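Local coordinates for uncharacterized protein YjgB (Bacillus subtilis, PDB 4YGT) that is of unknown function but is a putative secreted lipoprotein and the first structural representative of the DUF4309 family, at residues A[47-52]-A[78-83]. Numbering follows the deposited sequence.
Sequences GDVHAA and YGFSYH
Val49 sets its two methyl groups against two aromatic side chains of the strand 78-82, one of them met at its face and the other at its edge. CG1 stands over one face of the Phe80 ring, 3.8 Å from the centroid and 24° off the normal, a CH-pi contact displaced toward CD1. A chi1 of 171° turns CG1 anti to the backbone N and CG2 anti to the carbonyl carbon, which brings both methyls round to the strand's rings: CG2 lies 3.8 Å from Phe80 CD2 and, in the plane of the Tyr82 ring, 4.0 Å from Tyr82 CE1. Tyr82 approaches Val49 from the opposite direction and lays its hydroxyl against the branched carbon, OH to Val49 CB being 3.6 Å. That oxygen also sits near the plane of the His50 ring, at its edge, 4.2 Å from His50 CD2. Tyr82 OH and His50 NE2 both hydrogen-bond to Asp67 OD2, outside the segments, while Glu55 pairs with His50 ND1; the imidazole is thus held at both nitrogens, which probably fixes its rotation. Phe80 also meets the ring of Phe53 and touches Ile91 and Tyr69. An alanine in place of Phe80 would probably open a gap beneath Val49 CG1 and deprive Phe53 of one of its aromatic neighbours. The whole illustrates helix-on-sheet packing: the axes of segments 47-52 and 78-82 run nearly antiparallel (158°), 10.4 Å apart at closest approach, and the helix packs near one edge of the antiparallel sheet, beside outer strand 67-69, through an apolar centre bordered by a polar Tyr-Asp-His network.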
ATOM      1  N   GLY A  47       3.828   5.269 -17.243  1.00 50.82           N
ATOM      2  CA  GLY A  47       3.249   6.401 -17.950  1.00 52.30           C
ATOM      3  C   GLY A  47       1.914   6.830 -17.376  1.00 53.52           C
ATOM      4  O   GLY A  47       1.677   8.031 -17.246  1.00 54.55           O
ATOM      5  N   ASP A  48       1.040   5.863 -17.015  1.00 46.31           N
ATOM      6  CA  ASP A  48      -0.270   6.154 -16.416  1.00 42.97           C
ATOM      7  C   ASP A  48      -0.098   6.723 -15.010  1.00 44.09           C
ATOM      8  O   ASP A  48      -0.855   7.596 -14.605  1.00 43.95           O
ATOM      9  CB  ASP A  48      -1.165   4.892 -16.357  1.00 42.45           C
ATOM     10  CG  ASP A  48      -1.575   4.268 -17.686  1.00 44.98           C
ATOM     11  OD1 ASP A  48      -1.732   5.018 -18.677  1.00 42.25           O
ATOM     12  OD2 ASP A  48      -1.793   3.033 -17.723  1.00 46.46           O
ATOM     13  N   VAL A  49       0.864   6.187 -14.249  1.00 38.95           N
ATOM     14  CA  VAL A  49       1.175   6.621 -12.880  1.00 35.68           C
ATOM     15  C   VAL A  49       1.613   8.097 -12.924  1.00 41.48           C
ATOM     16  O   VAL A  49       1.115   8.927 -12.161  1.00 40.30           O
ATOM     17  CB  VAL A  49       2.245   5.694 -12.216  1.00 37.04           C
ATOM     18  CG1 VAL A  49       2.735   6.261 -10.891  1.00 34.81           C
ATOM     19  CG2 VAL A  49       1.705   4.276 -12.030  1.00 34.97           C
ATOM     20  N   HIS A  50       2.525   8.411 -13.838  1.00 42.18           N
ATOM     21  CA  HIS A  50       3.049   9.751 -14.034  1.00 43.97           C
ATOM     22  C   HIS A  50       1.965  10.687 -14.525  1.00 49.42           C
ATOM     23  O   HIS A  50       1.919  11.836 -14.095  1.00 49.83           O
ATOM     24  CB  HIS A  50       4.238   9.712 -15.003  1.00 47.67           C
ATOM     25  CG  HIS A  50       5.494   9.228 -14.356  1.00 49.89           C
ATOM     26  ND1 HIS A  50       6.683   9.906 -14.506  1.00 53.81           N
ATOM     27  CD2 HIS A  50       5.695   8.170 -13.533  1.00 48.97           C
ATOM     28  CE1 HIS A  50       7.572   9.232 -13.790  1.00 51.83           C
ATOM     29  NE2 HIS A  50       7.024   8.178 -13.193  1.00 49.25           N
ATOM     30  N   ALA A  51       1.060  10.189 -15.376  1.00 47.64           N
ATOM     31  CA  ALA A  51      -0.087  10.955 -15.861  1.00 48.86           C
ATOM     32  C   ALA A  51      -0.994  11.338 -14.673  1.00 50.46           C
ATOM     33  O   ALA A  51      -1.394  12.490 -14.553  1.00 51.79           O
ATOM     34  CB  ALA A  51      -0.864  10.143 -16.902  1.00 50.48           C
ATOM     35  N   ALA A  52      -1.232  10.401 -13.760  1.00 44.21           N
ATOM     36  CA  ALA A  52      -2.087  10.608 -12.600  1.00 42.08           C
ATOM     37  C   ALA A  52      -1.446  11.448 -11.489  1.00 45.12           C
ATOM     38  O   ALA A  52      -2.102  12.346 -10.982  1.00 46.73           O
ATOM     39  CB  ALA A  52      -2.519   9.265 -12.026  1.00 39.56           C
ATOM     40  N   TYR A  78       2.575   7.360  -1.842  1.00 34.47           N
ATOM     41  CA  TYR A  78       2.520   6.133  -2.646  1.00 34.20           C
ATOM     42  C   TYR A  78       3.842   5.828  -3.250  1.00 38.02           C
ATOM     43  O   TYR A  78       4.622   6.730  -3.515  1.00 37.63           O
ATOM     44  CB  TYR A  78       1.510   6.166  -3.809  1.00 36.13           C
ATOM     45  CG  TYR A  78       0.066   6.204  -3.411  1.00 40.98           C
ATOM     46  CD1 TYR A  78      -0.648   5.031  -3.171  1.00 43.24           C
ATOM     47  CD2 TYR A  78      -0.606   7.408  -3.315  1.00 44.72           C
ATOM     48  CE1 TYR A  78      -1.998   5.074  -2.818  1.00 44.89           C
ATOM     49  CE2 TYR A  78      -1.948   7.462  -2.990  1.00 46.22           C
ATOM     50  CZ  TYR A  78      -2.632   6.306  -2.714  1.00 50.15           C
ATOM     51  OH  TYR A  78      -3.943   6.495  -2.371  1.00 54.59           O
ATOM     52  N   GLY A  79       4.018   4.553  -3.563  1.00 34.31           N
ATOM     53  CA  GLY A  79       5.165   4.008  -4.259  1.00 33.68           C
ATOM     54  C   GLY A  79       4.664   3.062  -5.327  1.00 35.58           C
ATOM     55  O   GLY A  79       3.713   2.317  -5.111  1.00 32.66           O
ATOM     56  N   PHE A  80       5.268   3.125  -6.505  1.00 34.62           N
ATOM     57  CA  PHE A  80       4.952   2.231  -7.609  1.00 33.56           C
ATOM     58  C   PHE A  80       6.223   1.609  -8.146  1.00 38.37           C
ATOM     59  O   PHE A  80       7.153   2.319  -8.487  1.00 39.56           O
ATOM     60  CB  PHE A  80       4.230   2.987  -8.729  1.00 34.50           C
ATOM     61  CG  PHE A  80       2.915   3.590  -8.301  1.00 33.35           C
ATOM     62  CD1 PHE A  80       2.868   4.851  -7.709  1.00 33.87           C
ATOM     63  CD2 PHE A  80       1.723   2.897  -8.482  1.00 33.11           C
ATOM     64  CE1 PHE A  80       1.655   5.408  -7.315  1.00 33.04           C
ATOM     65  CE2 PHE A  80       0.512   3.455  -8.080  1.00 34.05           C
ATOM     66  CZ  PHE A  80       0.489   4.705  -7.499  1.00 32.26           C
ATOM     67  N   SER A  81       6.279   0.290  -8.186  1.00 36.60           N
ATOM     68  CA  SER A  81       7.365  -0.444  -8.837  1.00 38.55           C
ATOM     69  C   SER A  81       6.769  -1.033 -10.122  1.00 43.38           C
ATOM     70  O   SER A  81       5.546  -1.185 -10.221  1.00 40.58           O
ATOM     71  CB  SER A  81       7.962  -1.504  -7.917  1.00 40.30           C
ATOM     72  OG  SER A  81       7.074  -2.592  -7.729  1.00 42.67           O
ATOM     73  N   TYR A  82       7.606  -1.319 -11.116  1.00 44.54           N
ATOM     74  CA  TYR A  82       7.149  -1.810 -12.416  1.00 45.71           C
ATOM     75  C   TYR A  82       7.871  -3.075 -12.884  1.00 54.19           C
ATOM     76  O   TYR A  82       9.024  -3.306 -12.510  1.00 54.85           O
ATOM     77  CB  TYR A  82       7.366  -0.707 -13.459  1.00 48.03           C
ATOM     78  CG  TYR A  82       6.884   0.657 -13.005  1.00 47.10           C
ATOM     79  CD1 TYR A  82       5.522   0.953 -12.938  1.00 46.35           C
ATOM     80  CD2 TYR A  82       7.789   1.643 -12.606  1.00 47.55           C
ATOM     81  CE1 TYR A  82       5.072   2.189 -12.476  1.00 45.73           C
ATOM     82  CE2 TYR A  82       7.347   2.889 -12.148  1.00 45.87           C
ATOM     83  CZ  TYR A  82       5.988   3.166 -12.109  1.00 51.80           C
ATOM     84  OH  TYR A  82       5.532   4.396 -11.690  1.00 50.17           O
ATOM     85  N   HIS A  83       7.210  -3.874 -13.757  1.00 53.40           N
ATOM     86  CA  HIS A  83       7.852  -5.027 -14.405  1.00 57.75           C
ATOM     87  C   HIS A  83       8.754  -4.488 -15.533  1.00 65.73           C
ATOM     88  O   HIS A  83       8.762  -3.276 -15.790  1.00 63.33           O
ATOM     89  CB  HIS A  83       6.822  -6.023 -14.986  1.00 59.31           C
ATOM     90  CG  HIS A  83       5.841  -6.608 -14.016  1.00 59.16           C
ATOM     91  ND1 HIS A  83       6.210  -7.589 -13.127  1.00 61.37           N
ATOM     92  CD2 HIS A  83       4.507  -6.401 -13.909  1.00 57.69           C
ATOM     93  CE1 HIS A  83       5.105  -7.910 -12.471  1.00 58.20           C
ATOM     94  NE2 HIS A  83       4.054  -7.227 -12.914  1.00 56.24           N
TER